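PDB 2EEN: CYTH domain-containing protein from Pyrococcus horikoshii, which is of unknown function but carries a CYTH domain, the fold of class IV adenylyl cyclases and thiamine triphosphatases, and so probably binds a triphosphorylated or otherwise anionic organic ligand. Local coordinates for residues A[8-12]-A[13-17]; A[125-128]-A[129-132]; A[155-158]-A[159-162]. All blocks are in the same frame, centred on the assembly; numbering follows the deposited sequence.

Interaction 1: A[8-12]-A[13-17]; sequences GYAND and EIFEK
N11 and I14 meet at an N-cap, where the strand 3-9 gives way to the helix 12-19 and N11 closes the first turn. The side-chain oxygen OD1 of N11 accepts from the backbone N of I14 at 2.7 Å, with an N-H...O angle of 160° and the donor somewhat tilted from the amide plane. CG of N11 lies between that residue's backbone N and carbonyl carbon (chi1 52°), which swings the amide back over the turn it caps. OD1 also rests 2.9 Å from CB of E13, whose side chain runs beside the amide and points the same way, the carboxylate plane turned nearly perpendicular to it. I14 crosses the N11 side chain at about a right angle: its CG1 comes to 3.6 Å from OD1 of N11, and CD1 goes on to the A10 backbone, 3.8 Å from CA.

D12 begins the helix; its carboxylate makes a weak, long ion pair with K132, and its carbonyl O receives N of E16 at 2.9 Å, the second helical bond after F15 N to N11 O. Two apolar residues sit on the sheet-facing side, where I14 also leans on I134 of the strand 131-139 and V162, and F15 on K132. Y9, still in the strand, is hydrogen-bonded through OH to E166. The tightest apolar touch is between A10 and F15: CB of A10 comes to 3.4 Å from CE1, approaching the ring obliquely.

Interaction 2: A[125-128]-A[129-132]; sequences DEVE and GLGK
E126 and K132 join by charge across a beta hairpin whose strands, 120-127 and 131-139, are linked by a short turn with a classic beta bulge. OE1 of E126 takes the ammonium NZ of K132 at 2.7 Å through its syn lone pair, a salt bridge. A bend in each side chain makes this possible: the glutamate folds at chi2 (68°), and the lysine, extended as far as CE, turns at its last torsion (57°). The same OE1 is also 3.1 Å from CG of K132. A water completes a second path, donating to OE2 of E126 at 2.6 Å and accepting from NZ.

Backbone hydrogen bonds close the turn. V127 and G131 form a hydrogen-bonded pair, N of each to O of the other, both 2.8 Å. The V127 carbonyl also accepts N of L130, which stands above its plane while G131 N lies in it; two residues thus face one, the bulge. G129 and G131 have positive phi, where a CB would press on the preceding carbonyl. Next to it, E126 and K132 form a non-hydrogen-bonded pair, and CA of K132 makes a C-H...O contact with O of D125 at 3.2 Å.

Apolar contact is a single patch: V127 CG1 against L130 CD1, 4.0 Å, side by side.

Both apolar residues lean on Y170 of the helix 170-176, L130 also on L173 and L174. OD2 of D125 accepts from Y170 OH and is salt-bridged to R111 of the strand 102-117. K132 bonds through its backbone to A10, placing the hairpin between the strands 102-117 and 3-9.

Interaction 3: A[155-158]-A[159-162]; sequences KILR and ELGV
L157 and V162 pack together at the C-terminal end of the helix 146-160, where a Schellman motif turns the chain. G161 is the first residue to leave helical angles, with a positive phi of 114° at which a CB would press on the preceding carbonyl. The chain folds back over the last turn and drops V162 onto the flank of L157: CG2 of the valine fits against CB of the leucine, 3.8 Å away, and also against the L157 carbonyl O, 3.2 Å away. V162 CG2 reaches this hollow because it stands beside the backbone N, while CG1 lies anti to that N (chi1 -175°).

The next bump is L160. Its CG and CD1 sit against the carbonyl O of I156, with CG at 3.3 Å, and CD1 meets CD2 of L157 at 4.1 Å as the two leucines cross at a slant. Both belong to the buried side, where L157 presses on I134 and I136 and L160 on I122, F22 and the helix 12-19. On the solvent side, K155 and E159 run alongside each other. E159 CG, beside its own backbone N (chi1 -70°), lies 3.0 Å from K155 O; the bend at chi2 then turns the carboxylate alongside the lysine chain. The charged ends stay 5.1 Å apart (NZ to OE2).

The backbone completes the motif. G161 N bonds R158 O, and V162 N bonds L157 O at 3.1 Å. L160 N also reaches L157 O, at 3.0 Å, so one carbonyl oxygen takes two donors from opposite faces of its plane.

In the fold
Interactions 1 and 2 meet along neighbouring strands, 3-9 and 131-139, their centres about 12 Å apart: A10 N is a probable hydrogen-bond partner of K132 O at 2.9 Å, and F15 CZ packs on K132 CB at 3.6 Å. Interaction 3 lies on the other flank of interaction 1, centres about 10 Å apart, where K17 NZ probably donates to E159 O at 2.9 Å and I14 CD1 rests on G161 O. The strand-to-helix junction of interaction 1 thus bridges the other two, which do not touch (nearest atoms about 9 Å apart). No active-site residue or ligand is identified for this protein, so the three contacts are described as packing of the CYTH fold.

Interaction 1: A[8-12]-A[13-17]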
loop_
_atom_site.group_PDB
_atom_site.type_symbol
_atom_site.label_atom_id
_atom_site.label_comp_id
_atom_site.label_asym_id
_atom_site.label_seq_id
_atom_site.Cartn_x
_atom_site.Cartn_y
_atom_site.Cartn_z
ATOM N N GLY A 8 -0.009 -23.857 -16.878
ATOM C CA GLY A 8 0.077 -25.281 -17.112
ATOM C C GLY A 8 1.388 -25.817 -16.579
ATOM O O GLY A 8 2.336 -25.061 -16.366
ATOM N N TYR A 9 1.443 -27.118 -16.323
ATOM C CA TYR A 9 2.679 -27.717 -15.853
ATOM C C TYR A 9 3.579 -27.798 -17.070
ATOM O O TYR A 9 3.094 -27.987 -18.188
ATOM C CB TYR A 9 2.430 -29.117 -15.281
ATOM C CG TYR A 9 1.739 -29.094 -13.944
ATOM C CD1 TYR A 9 0.375 -28.825 -13.846
ATOM C CD2 TYR A 9 2.460 -29.286 -12.767
ATOM C CE1 TYR A 9 -0.256 -28.745 -12.611
ATOM C CE2 TYR A 9 1.839 -29.205 -11.526
ATOM C CZ TYR A 9 0.484 -28.933 -11.456
ATOM O OH TYR A 9 -0.135 -28.830 -10.231
ATOM N N ALA A 10 4.881 -27.644 -16.866
ATOM C CA ALA A 10 5.819 -27.689 -17.977
ATOM C C ALA A 10 6.998 -28.623 -17.734
ATOM O O ALA A 10 7.044 -29.353 -16.739
ATOM C CB ALA A 10 6.322 -26.275 -18.294
ATOM N N ASN A 11 7.951 -28.585 -18.658
ATOM C CA ASN A 11 9.139 -29.420 -18.607
ATOM C C ASN A 11 10.148 -28.849 -19.593
ATOM O O ASN A 11 9.847 -27.882 -20.294
ATOM C CB ASN A 11 8.781 -30.846 -19.015
ATOM C CG ASN A 11 8.033 -30.897 -20.337
ATOM O OD1 ASN A 11 8.474 -30.323 -21.334
ATOM N ND2 ASN A 11 6.897 -31.584 -20.352
ATOM N N ASP A 12 11.336 -29.448 -19.657
ATOM C CA ASP A 12 12.375 -28.969 -20.566
ATOM C C ASP A 12 11.888 -28.897 -22.011
ATOM O O ASP A 12 12.277 -27.999 -22.762
ATOM C CB ASP A 12 13.613 -29.873 -20.501
ATOM C CG ASP A 12 14.336 -29.782 -19.170
ATOM O OD1 ASP A 12 14.523 -28.653 -18.669
ATOM O OD2 ASP A 12 14.730 -30.839 -18.631
ATOM N N GLU A 13 11.045 -29.848 -22.392
ATOM C CA GLU A 13 10.499 -29.908 -23.742
ATOM C C GLU A 13 9.676 -28.666 -24.075
ATOM O O GLU A 13 9.892 -28.027 -25.106
ATOM C CB GLU A 13 9.622 -31.154 -23.895
ATOM C CG GLU A 13 8.804 -31.199 -25.175
ATOM C CD GLU A 13 7.807 -32.346 -25.181
ATOM O OE1 GLU A 13 8.243 -33.511 -25.306
ATOM O OE2 GLU A 13 6.590 -32.082 -25.060
ATOM N N ILE A 14 8.728 -28.334 -23.204
ATOM C CA ILE A 14 7.877 -27.169 -23.425
ATOM C C ILE A 14 8.712 -25.893 -23.385
ATOM O O ILE A 14 8.521 -24.992 -24.204
ATOM C CB ILE A 14 6.750 -27.102 -22.366
ATOM C CG1 ILE A 14 5.766 -28.252 -22.604
ATOM C CG2 ILE A 14 6.027 -25.764 -22.444
ATOM C CD1 ILE A 14 4.681 -28.382 -21.553
ATOM N N PHE A 15 9.636 -25.825 -22.433
ATOM C CA PHE A 15 10.510 -24.664 -22.295
ATOM C C PHE A 15 11.306 -24.426 -23.576
ATOM O O PHE A 15 11.356 -23.305 -24.084
ATOM C CB PHE A 15 11.471 -24.860 -21.114
ATOM C CG PHE A 15 10.888 -24.465 -19.777
ATOM C CD1 PHE A 15 9.514 -24.447 -19.573
ATOM C CD2 PHE A 15 11.725 -24.117 -18.719
ATOM C CE1 PHE A 15 8.977 -24.089 -18.337
ATOM C CE2 PHE A 15 11.201 -23.759 -17.478
ATOM C CZ PHE A 15 9.821 -23.744 -17.287
ATOM N N GLU A 16 11.921 -25.480 -24.102
ATOM C CA GLU A 16 12.711 -25.347 -25.319
ATOM C C GLU A 16 11.883 -24.917 -26.517
ATOM O O GLU A 16 12.333 -24.104 -27.325
ATOM C CB GLU A 16 13.418 -26.660 -25.656
ATOM C CG GLU A 16 14.932 -26.559 -25.621
ATOM C CD GLU A 16 15.469 -25.436 -26.492
ATOM O OE1 GLU A 16 15.214 -25.444 -27.716
ATOM O OE2 GLU A 16 16.153 -24.542 -25.951
ATOM N N LYS A 17 10.678 -25.468 -26.632
ATOM C CA LYS A 17 9.801 -25.141 -27.748
ATOM C C LYS A 17 9.462 -23.656 -27.715
ATOM O O LYS A 17 9.414 -22.994 -28.749
ATOM C CB LYS A 17 8.527 -25.991 -27.693
ATOM C CG LYS A 17 7.677 -25.903 -28.954
ATOM C CD LYS A 17 6.594 -26.966 -29.044
ATOM C CE LYS A 17 5.873 -26.916 -30.383
ATOM N NZ LYS A 17 4.732 -27.871 -30.364
#

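Interaction 2: A[125-128]-A[129-132]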
loop_
_atom_site.group_PDB
_atom_site.type_symbol
_atom_site.label_atom_id
_atom_site.label_comp_id
_atom_site.label_asym_id
_atom_site.label_seq_id
_atom_site.Cartn_x
_atom_site.Cartn_y
_atom_site.Cartn_z
ATOM N N ASP A 125 8.249 -20.576 -15.978
ATOM C CA ASP A 125 8.526 -20.461 -14.552
ATOM C C ASP A 125 9.199 -21.677 -13.940
ATOM O O ASP A 125 8.777 -22.802 -14.162
ATOM C CB ASP A 125 7.229 -20.221 -13.774
ATOM C CG ASP A 125 6.516 -18.950 -14.174
ATOM O OD1 ASP A 125 7.115 -18.099 -14.872
ATOM O OD2 ASP A 125 5.346 -18.799 -13.771
ATOM N N GLU A 126 10.255 -21.436 -13.168
ATOM C CA GLU A 126 10.948 -22.504 -12.449
ATOM C C GLU A 126 10.698 -22.099 -11.006
ATOM O O GLU A 126 11.361 -21.209 -10.486
ATOM C CB GLU A 126 12.448 -22.487 -12.741
ATOM C CG GLU A 126 13.214 -23.594 -12.044
ATOM C CD GLU A 126 12.871 -24.971 -12.584
ATOM O OE1 GLU A 126 13.184 -25.237 -13.764
ATOM O OE2 GLU A 126 12.287 -25.785 -11.837
ATOM N N VAL A 127 9.729 -22.750 -10.372
ATOM C CA VAL A 127 9.333 -22.411 -9.010
ATOM C C VAL A 127 9.984 -23.308 -7.976
ATOM O O VAL A 127 9.856 -24.528 -8.036
ATOM C CB VAL A 127 7.802 -22.512 -8.878
ATOM C CG1 VAL A 127 7.341 -22.046 -7.511
ATOM C CG2 VAL A 127 7.148 -21.686 -9.988
ATOM N N GLU A 128 10.679 -22.690 -7.028
ATOM C CA GLU A 128 11.342 -23.446 -5.970
ATOM C C GLU A 128 10.293 -24.230 -5.186
ATOM O O GLU A 128 9.259 -23.686 -4.784
ATOM C CB GLU A 128 12.100 -22.504 -5.032
ATOM C CG GLU A 128 13.208 -21.718 -5.712
ATOM C CD GLU A 128 14.161 -21.074 -4.717
ATOM O OE1 GLU A 128 13.813 -21.001 -3.522
ATOM O OE2 GLU A 128 15.254 -20.637 -5.135
ATOM N N GLY A 129 10.555 -25.518 -4.996
ATOM C CA GLY A 129 9.628 -26.351 -4.256
ATOM C C GLY A 129 8.466 -26.918 -5.050
ATOM O O GLY A 129 7.682 -27.693 -4.505
ATOM N N LEU A 130 8.339 -26.536 -6.321
ATOM C CA LEU A 130 7.252 -27.037 -7.162
ATOM C C LEU A 130 7.715 -27.555 -8.518
ATOM O O LEU A 130 7.272 -28.614 -8.964
ATOM C CB LEU A 130 6.192 -25.960 -7.394
ATOM C CG LEU A 130 5.304 -25.493 -6.246
ATOM C CD1 LEU A 130 4.308 -24.503 -6.829
ATOM C CD2 LEU A 130 4.559 -26.664 -5.599
ATOM N N GLY A 131 8.594 -26.811 -9.182
ATOM C CA GLY A 131 9.076 -27.248 -10.478
ATOM C C GLY A 131 8.748 -26.292 -11.605
ATOM O O GLY A 131 8.510 -25.106 -11.378
ATOM N N LYS A 132 8.720 -26.818 -12.823
ATOM C CA LYS A 132 8.452 -26.015 -14.012
ATOM C C LYS A 132 6.987 -25.832 -14.395
ATOM O O LYS A 132 6.199 -26.780 -14.397
ATOM C CB LYS A 132 9.184 -26.613 -15.213
ATOM C CG LYS A 132 10.690 -26.618 -15.097
ATOM C CD LYS A 132 11.318 -27.260 -16.327
ATOM C CE LYS A 132 12.818 -27.014 -16.385
ATOM N NZ LYS A 132 13.519 -27.497 -15.167
HETATM O O HOH W 1 12.481 -28.366 -12.303
#

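Interaction 3: A[155-158]-A[159-162]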
loop_
_atom_site.group_PDB
_atom_site.type_symbol
_atom_site.label_atom_id
_atom_site.label_comp_id
_atom_site.label_asym_id
_atom_site.label_seq_id
_atom_site.Cartn_x
_atom_site.Cartn_y
_atom_site.Cartn_z
ATOM N N LYS A 155 -5.419 -22.342 -26.373
ATOM C CA LYS A 155 -4.989 -22.902 -27.651
ATOM C C LYS A 155 -3.489 -22.720 -27.861
ATOM O O LYS A 155 -2.793 -23.642 -28.282
ATOM C CB LYS A 155 -5.755 -22.260 -28.813
ATOM C CG LYS A 155 -5.322 -22.776 -30.181
ATOM C CD LYS A 155 -6.255 -22.298 -31.284
ATOM C CE LYS A 155 -6.002 -23.066 -32.570
ATOM N NZ LYS A 155 -6.961 -22.690 -33.645
ATOM N N ILE A 156 -2.985 -21.527 -27.556
ATOM C CA ILE A 156 -1.561 -21.251 -27.710
ATOM C C ILE A 156 -0.721 -22.204 -26.860
ATOM O O ILE A 156 0.263 -22.767 -27.338
ATOM C CB ILE A 156 -1.242 -19.793 -27.325
ATOM C CG1 ILE A 156 -1.870 -18.845 -28.350
ATOM C CG2 ILE A 156 0.261 -19.580 -27.267
ATOM C CD1 ILE A 156 -1.837 -17.396 -27.936
ATOM N N LEU A 157 -1.113 -22.395 -25.605
ATOM C CA LEU A 157 -0.371 -23.295 -24.729
ATOM C C LEU A 157 -0.455 -24.754 -25.170
ATOM O O LEU A 157 0.545 -25.471 -25.140
ATOM C CB LEU A 157 -0.860 -23.164 -23.285
ATOM C CG LEU A 157 -0.440 -21.851 -22.627
ATOM C CD1 LEU A 157 -0.816 -21.874 -21.158
ATOM C CD2 LEU A 157 1.063 -21.661 -22.796
ATOM N N ARG A 158 -1.637 -25.192 -25.586
ATOM C CA ARG A 158 -1.781 -26.574 -26.024
ATOM C C ARG A 158 -0.961 -26.820 -27.284
ATOM O O ARG A 158 -0.420 -27.911 -27.483
ATOM C CB ARG A 158 -3.259 -26.916 -26.245
ATOM C CG ARG A 158 -4.000 -27.157 -24.937
ATOM C CD ARG A 158 -5.400 -27.706 -25.142
ATOM N NE ARG A 158 -5.932 -28.203 -23.878
ATOM C CZ ARG A 158 -5.508 -29.314 -23.278
ATOM N NH1 ARG A 158 -4.553 -30.051 -23.831
ATOM N NH2 ARG A 158 -6.025 -29.677 -22.111
ATOM N N GLU A 159 -0.835 -25.797 -28.124
ATOM C CA GLU A 159 -0.051 -25.936 -29.343
ATOM C C GLU A 159 1.437 -26.043 -29.027
ATOM O O GLU A 159 2.233 -26.450 -29.877
ATOM C CB GLU A 159 -0.304 -24.755 -30.277
ATOM C CG GLU A 159 -1.698 -24.753 -30.882
ATOM C CD GLU A 159 -1.913 -25.767 -32.010
ATOM O OE1 GLU A 159 -0.976 -26.500 -32.411
ATOM O OE2 GLU A 159 -3.050 -25.792 -32.523
ATOM N N LEU A 160 1.809 -25.680 -27.802
ATOM C CA LEU A 160 3.199 -25.755 -27.364
ATOM C C LEU A 160 3.487 -27.069 -26.650
ATOM O O LEU A 160 4.640 -27.391 -26.367
ATOM C CB LEU A 160 3.515 -24.589 -26.434
ATOM C CG LEU A 160 3.539 -23.222 -27.114
ATOM C CD1 LEU A 160 3.591 -22.130 -26.052
ATOM C CD2 LEU A 160 4.731 -23.137 -28.059
ATOM N N GLY A 161 2.435 -27.821 -26.353
ATOM C CA GLY A 161 2.615 -29.095 -25.687
ATOM C C GLY A 161 2.062 -29.173 -24.278
ATOM O O GLY A 161 2.168 -30.213 -23.627
ATOM N N VAL A 162 1.469 -28.086 -23.798
ATOM C CA VAL A 162 0.905 -28.074 -22.453
ATOM C C VAL A 162 -0.343 -28.949 -22.410
ATOM O O VAL A 162 -1.258 -28.774 -23.213
ATOM C CB VAL A 162 0.537 -26.642 -22.021
ATOM C CG1 VAL A 162 0.066 -26.639 -20.578
ATOM C CG2 VAL A 162 1.746 -25.733 -22.182
#